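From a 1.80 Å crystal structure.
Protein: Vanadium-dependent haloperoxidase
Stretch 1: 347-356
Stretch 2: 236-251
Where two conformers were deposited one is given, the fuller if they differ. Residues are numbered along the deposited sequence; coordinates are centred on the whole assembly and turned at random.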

# COMPACT_ATOMS: atom_id res chain seq x y z
N HIS A 347 -2.24 -33.16 8.80
CA HIS A 347 -3.24 -33.83 9.63
C HIS A 347 -4.48 -34.26 8.95
O HIS A 347 -5.21 -35.05 9.56
CB HIS A 347 -3.59 -32.95 10.84
CG HIS A 347 -2.41 -32.59 11.64
ND1 HIS A 347 -1.80 -33.48 12.51
CD2 HIS A 347 -1.67 -31.45 11.70
CE1 HIS A 347 -0.72 -32.93 13.04
NE2 HIS A 347 -0.63 -31.69 12.58
N ILE A 348 -4.81 -33.77 7.76
CA ILE A 348 -6.06 -34.06 7.14
C ILE A 348 -5.94 -34.80 5.82
O ILE A 348 -6.65 -35.80 5.60
CB ILE A 348 -6.87 -32.76 6.89
CG1 ILE A 348 -7.01 -31.97 8.20
CG2 ILE A 348 -8.17 -33.06 6.16
CD1 ILE A 348 -7.76 -32.60 9.30
N ASP A 349 -5.14 -34.27 4.87
CA ASP A 349 -5.19 -34.73 3.47
C ASP A 349 -3.82 -34.33 2.89
O ASP A 349 -3.56 -33.14 2.67
CB ASP A 349 -6.35 -34.10 2.73
CG ASP A 349 -6.48 -34.54 1.27
OD1 ASP A 349 -5.51 -35.04 0.65
OD2 ASP A 349 -7.59 -34.26 0.72
N ASP A 350 -3.00 -35.34 2.59
CA ASP A 350 -1.66 -35.00 2.09
C ASP A 350 -1.63 -34.62 0.61
O ASP A 350 -0.53 -34.18 0.12
CB ASP A 350 -0.63 -36.08 2.43
CG ASP A 350 -0.98 -37.48 1.88
OD1 ASP A 350 -1.87 -37.60 1.07
OD2 ASP A 350 -0.29 -38.46 2.22
N SER A 351 -2.72 -34.71 -0.09
CA SER A 351 -2.83 -34.34 -1.49
C SER A 351 -3.47 -32.92 -1.73
O SER A 351 -3.41 -32.40 -2.88
CB SER A 351 -3.67 -35.38 -2.23
OG SER A 351 -5.08 -35.15 -1.97
N TRP A 352 -3.98 -32.32 -0.69
CA TRP A 352 -4.68 -31.04 -0.87
C TRP A 352 -3.72 -29.92 -1.18
O TRP A 352 -2.61 -29.85 -0.58
CB TRP A 352 -5.46 -30.74 0.39
CG TRP A 352 -6.41 -29.57 0.38
CD1 TRP A 352 -7.74 -29.58 0.10
CD2 TRP A 352 -6.07 -28.20 0.66
NE1 TRP A 352 -8.29 -28.29 0.32
CE2 TRP A 352 -7.27 -27.44 0.63
CE3 TRP A 352 -4.89 -27.55 1.01
CZ2 TRP A 352 -7.31 -26.12 0.95
CZ3 TRP A 352 -4.95 -26.22 1.29
CH2 TRP A 352 -6.16 -25.52 1.25
N LYS A 353 -4.14 -29.02 -2.09
CA LYS A 353 -3.36 -27.83 -2.42
C LYS A 353 -4.26 -26.62 -2.48
O LYS A 353 -5.33 -26.71 -3.00
CB LYS A 353 -2.71 -27.97 -3.77
CG LYS A 353 -1.77 -29.19 -3.86
CD LYS A 353 -0.59 -29.07 -2.92
CE LYS A 353 0.34 -30.32 -3.03
NZ LYS A 353 0.64 -30.54 -4.47
N PRO A 354 -3.79 -25.49 -1.99
CA PRO A 354 -4.55 -24.29 -2.10
C PRO A 354 -4.60 -23.80 -3.52
O PRO A 354 -3.70 -24.10 -4.30
CB PRO A 354 -3.77 -23.31 -1.19
CG PRO A 354 -2.39 -23.82 -1.20
CD PRO A 354 -2.53 -25.32 -1.31
N VAL A 355 -5.60 -22.99 -3.85
CA VAL A 355 -5.69 -22.37 -5.15
C VAL A 355 -4.48 -21.48 -5.41
O VAL A 355 -3.88 -21.55 -6.49
CB VAL A 355 -7.00 -21.56 -5.31
CG1 VAL A 355 -6.97 -20.68 -6.52
CG2 VAL A 355 -8.17 -22.51 -5.50
N LEU A 356 -4.14 -20.67 -4.44
CA LEU A 356 -2.96 -19.78 -4.56
C LEU A 356 -1.81 -20.36 -3.77
O LEU A 356 -2.02 -20.99 -2.76
CB LEU A 356 -3.29 -18.43 -3.98
CG LEU A 356 -4.46 -17.71 -4.68
CD1 LEU A 356 -4.72 -16.39 -3.95
CD2 LEU A 356 -4.28 -17.47 -6.15
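Stretch 2 (236-251) FYKELKEVYDVRNKIT

Stretch 2 is helical throughout, and the helix extends beyond both ends of the segment. Stretch 1 is mostly irregular and has a type I turn from Asp-349 to Trp-352. The two segments run the same general way: Ile-348 lies near Tyr-237 and Leu-240, Trp-352 near Tyr-244, and Val-355 near Ile-250. The CA atoms of Trp-352 and Tyr-244 are 7.9 Å apart, and those of Pro-354 and Arg-247 are 6.6 Å apart. Together the two stretches bury 547 Å².

Tyr-237, Leu-240, Val-243, Tyr-244, Arg-247 and Ile-250 supply most of the helical surface. The spacing of three and four residues places them along one side of the helix.

Ile-348 fills the hollow between the two tyrosines. Its CD1 is 2.7 Å from Tyr-237 OH, a very tight approach, and 3.6 Å from Tyr-237 CZ. Its CG1 is 4.4 Å from Leu-240 CD2. Its CG2 sits over one face of the Tyr-244 ring, 4.2 Å from the ring centroid, in a CH-pi contact.

Tyr-244 reaches out from the helix with chi1 t. Its CB points sideways, but the ring end comes nearer to stretch 1. Tyr-244 OH donates a hydrogen bond to Asp-349 OD2 at 2.7 Å. The other carboxylate oxygen of Asp-349 turns to its own turn: Ser-351 N and Ser-351 OG both donate to Asp-349 OD1, at 2.9 and 2.7 Å. Asp-349 thus ties the turn to the helix.

Trp-352 is the largest bump. It is buried, and its ring stands roughly across the helix axis, edge-on to the helix, with Val-243 O and Asn-248 OD1 near its plane. Trp-352 NE1 donates to Tyr-244 O at 3.2 Å; the same carbonyl accepts the helical bond from Asn-248 N at 3.1 Å. The five-membered ring is near parallel to the Tyr-244 ring but slid aside, with centroids 4.6 Å apart and little overlap. Trp-352 CH2 meets Val-243 CG1 at 3.9 Å, and Trp-352 CZ2 meets Arg-247 CB at 3.4 Å. Asn-248 OD1 lies at the indole edge, 3.5 Å from Trp-352 CD1.

Beyond the indole, Arg-247 meets the extended backbone. Arg-247 NE donates to Lys-353 O at 2.7 Å, with the carbonyl near the guanidinium plane. Water 1 accepts from Arg-247 NH2 and donates to Pro-354 O, both at 2.9 Å. Val-355 CG2 covers one guanidinium face, 3.8 Å from Arg-247 NH1. The same methyl lies 4.3 Å from Ile-250 CG2. The Lys-353 side chain leads away from the helix.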

# COMPACT_ATOMS: atom_id res chain seq x y z
N PHE A 236 -11.02 -23.43 15.83
CA PHE A 236 -9.94 -23.51 14.89
C PHE A 236 -10.24 -24.58 13.84
O PHE A 236 -10.14 -24.36 12.61
CB PHE A 236 -8.60 -23.75 15.55
CG PHE A 236 -7.43 -23.77 14.59
CD1 PHE A 236 -7.11 -24.94 13.94
CD2 PHE A 236 -6.78 -22.59 14.20
CE1 PHE A 236 -6.07 -24.98 13.03
CE2 PHE A 236 -5.77 -22.61 13.25
CZ PHE A 236 -5.41 -23.83 12.67
N TYR A 237 -10.67 -25.73 14.30
CA TYR A 237 -10.93 -26.83 13.40
C TYR A 237 -12.07 -26.49 12.45
O TYR A 237 -12.01 -26.82 11.25
CB TYR A 237 -11.21 -28.13 14.18
CG TYR A 237 -10.89 -29.35 13.32
CD1 TYR A 237 -9.58 -29.76 13.16
CD2 TYR A 237 -11.88 -30.08 12.69
CE1 TYR A 237 -9.24 -30.86 12.41
CE2 TYR A 237 -11.55 -31.21 11.92
CZ TYR A 237 -10.22 -31.58 11.79
OH TYR A 237 -9.84 -32.67 11.03
N LYS A 238 -13.10 -25.84 12.95
CA LYS A 238 -14.14 -25.38 12.09
C LYS A 238 -13.62 -24.51 10.98
O LYS A 238 -14.03 -24.63 9.83
CB LYS A 238 -15.31 -24.75 12.86
CG LYS A 238 -15.97 -25.87 13.69
CD LYS A 238 -17.25 -25.40 14.36
CE LYS A 238 -17.84 -26.47 15.26
NZ LYS A 238 -18.80 -25.80 16.17
N GLU A 239 -12.75 -23.58 11.34
CA GLU A 239 -12.23 -22.68 10.33
C GLU A 239 -11.27 -23.36 9.32
O GLU A 239 -11.30 -23.04 8.17
CB GLU A 239 -11.48 -21.52 11.04
CG GLU A 239 -12.49 -20.63 11.71
CD GLU A 239 -12.10 -19.21 11.90
OE1 GLU A 239 -11.00 -18.80 11.47
OE2 GLU A 239 -12.99 -18.49 12.47
N LEU A 240 -10.54 -24.35 9.77
CA LEU A 240 -9.63 -25.14 8.94
C LEU A 240 -10.43 -25.94 7.95
O LEU A 240 -10.16 -26.01 6.74
CB LEU A 240 -8.90 -26.15 9.87
CG LEU A 240 -7.92 -27.05 9.19
CD1 LEU A 240 -6.80 -26.21 8.65
CD2 LEU A 240 -7.38 -28.10 10.17
N LYS A 241 -11.52 -26.52 8.47
CA LYS A 241 -12.42 -27.30 7.65
C LYS A 241 -13.11 -26.48 6.58
O LYS A 241 -13.29 -26.93 5.46
CB LYS A 241 -13.45 -28.05 8.51
CG LYS A 241 -14.36 -29.04 7.76
CD LYS A 241 -15.62 -29.47 8.51
CE LYS A 241 -16.29 -30.69 7.88
NZ LYS A 241 -17.13 -30.36 6.69
N GLU A 242 -13.47 -25.25 6.88
CA GLU A 242 -13.98 -24.31 5.90
C GLU A 242 -12.99 -24.06 4.73
O GLU A 242 -13.37 -24.15 3.66
CB GLU A 242 -14.40 -23.00 6.61
CG GLU A 242 -14.95 -22.05 5.56
CD GLU A 242 -15.28 -20.63 6.00
OE1 GLU A 242 -14.88 -20.20 7.10
OE2 GLU A 242 -15.94 -19.90 5.17
N VAL A 243 -11.73 -23.74 5.00
CA VAL A 243 -10.68 -23.59 4.02
C VAL A 243 -10.61 -24.79 3.12
O VAL A 243 -10.58 -24.69 1.88
CB VAL A 243 -9.32 -23.25 4.66
CG1 VAL A 243 -8.27 -23.11 3.54
CG2 VAL A 243 -9.44 -21.91 5.38
N TYR A 244 -10.59 -25.95 3.76
CA TYR A 244 -10.44 -27.25 3.06
C TYR A 244 -11.61 -27.45 2.12
O TYR A 244 -11.43 -27.72 0.91
CB TYR A 244 -10.39 -28.32 4.13
CG TYR A 244 -10.27 -29.71 3.55
CD1 TYR A 244 -9.09 -30.17 3.08
CD2 TYR A 244 -11.36 -30.55 3.53
CE1 TYR A 244 -8.93 -31.47 2.57
CE2 TYR A 244 -11.21 -31.86 3.05
CZ TYR A 244 -10.00 -32.28 2.52
OH TYR A 244 -9.81 -33.56 2.03
N ASP A 245 -12.80 -27.28 2.64
CA ASP A 245 -14.08 -27.49 1.94
C ASP A 245 -14.33 -26.50 0.77
O ASP A 245 -14.76 -26.86 -0.33
CB ASP A 245 -15.33 -27.45 2.87
CG ASP A 245 -15.40 -28.66 3.82
OD1 ASP A 245 -14.70 -29.69 3.58
OD2 ASP A 245 -16.15 -28.60 4.81
N VAL A 246 -14.08 -25.21 1.01
CA VAL A 246 -14.13 -24.24 -0.05
C VAL A 246 -13.27 -24.63 -1.24
O VAL A 246 -13.67 -24.45 -2.39
CB VAL A 246 -13.78 -22.81 0.48
CG1 VAL A 246 -13.54 -21.79 -0.65
CG2 VAL A 246 -14.84 -22.34 1.36
N ARG A 247 -12.00 -25.02 -1.00
CA ARG A 247 -11.10 -25.36 -2.08
C ARG A 247 -11.67 -26.54 -2.82
O ARG A 247 -11.70 -26.53 -4.08
CB ARG A 247 -9.70 -25.68 -1.49
CG ARG A 247 -8.66 -25.80 -2.55
CD ARG A 247 -8.64 -27.12 -3.26
NE ARG A 247 -7.69 -26.83 -4.38
CZ ARG A 247 -7.99 -26.36 -5.59
NH1 ARG A 247 -9.23 -26.17 -6.00
NH2 ARG A 247 -7.02 -26.15 -6.44
N ASN A 248 -12.20 -27.50 -2.09
CA ASN A 248 -12.77 -28.71 -2.77
C ASN A 248 -14.02 -28.41 -3.59
O ASN A 248 -14.18 -29.01 -4.68
CB ASN A 248 -13.01 -29.86 -1.78
CG ASN A 248 -11.70 -30.43 -1.20
OD1 ASN A 248 -10.63 -30.23 -1.77
ND2 ASN A 248 -11.77 -30.99 -0.01
N LYS A 249 -14.88 -27.49 -3.14
CA LYS A 249 -16.00 -26.96 -3.96
C LYS A 249 -15.54 -26.26 -5.22
O LYS A 249 -16.11 -26.48 -6.31
CB LYS A 249 -16.85 -26.05 -3.12
CG LYS A 249 -17.62 -26.80 -2.06
CD LYS A 249 -18.49 -25.85 -1.26
CE LYS A 249 -19.23 -26.59 -0.16
NZ LYS A 249 -20.07 -25.65 0.65
N ILE A 250 -14.46 -25.47 -5.14
CA ILE A 250 -13.87 -24.89 -6.28
C ILE A 250 -13.38 -25.92 -7.29
O ILE A 250 -13.64 -25.79 -8.48
CB ILE A 250 -12.78 -23.86 -5.86
CG1 ILE A 250 -13.48 -22.73 -5.15
CG2 ILE A 250 -12.05 -23.37 -7.04
CD1 ILE A 250 -12.51 -21.75 -4.49
N THR A 251 -12.67 -26.93 -6.80
CA THR A 251 -12.29 -28.09 -7.64
C THR A 251 -13.51 -28.65 -8.35
O THR A 251 -13.43 -28.91 -9.55
CB THR A 251 -11.56 -29.17 -6.83
OG1 THR A 251 -10.38 -28.57 -6.25
CG2 THR A 251 -11.19 -30.45 -7.69
O HOH W 1 -4.15 -25.96 -6.53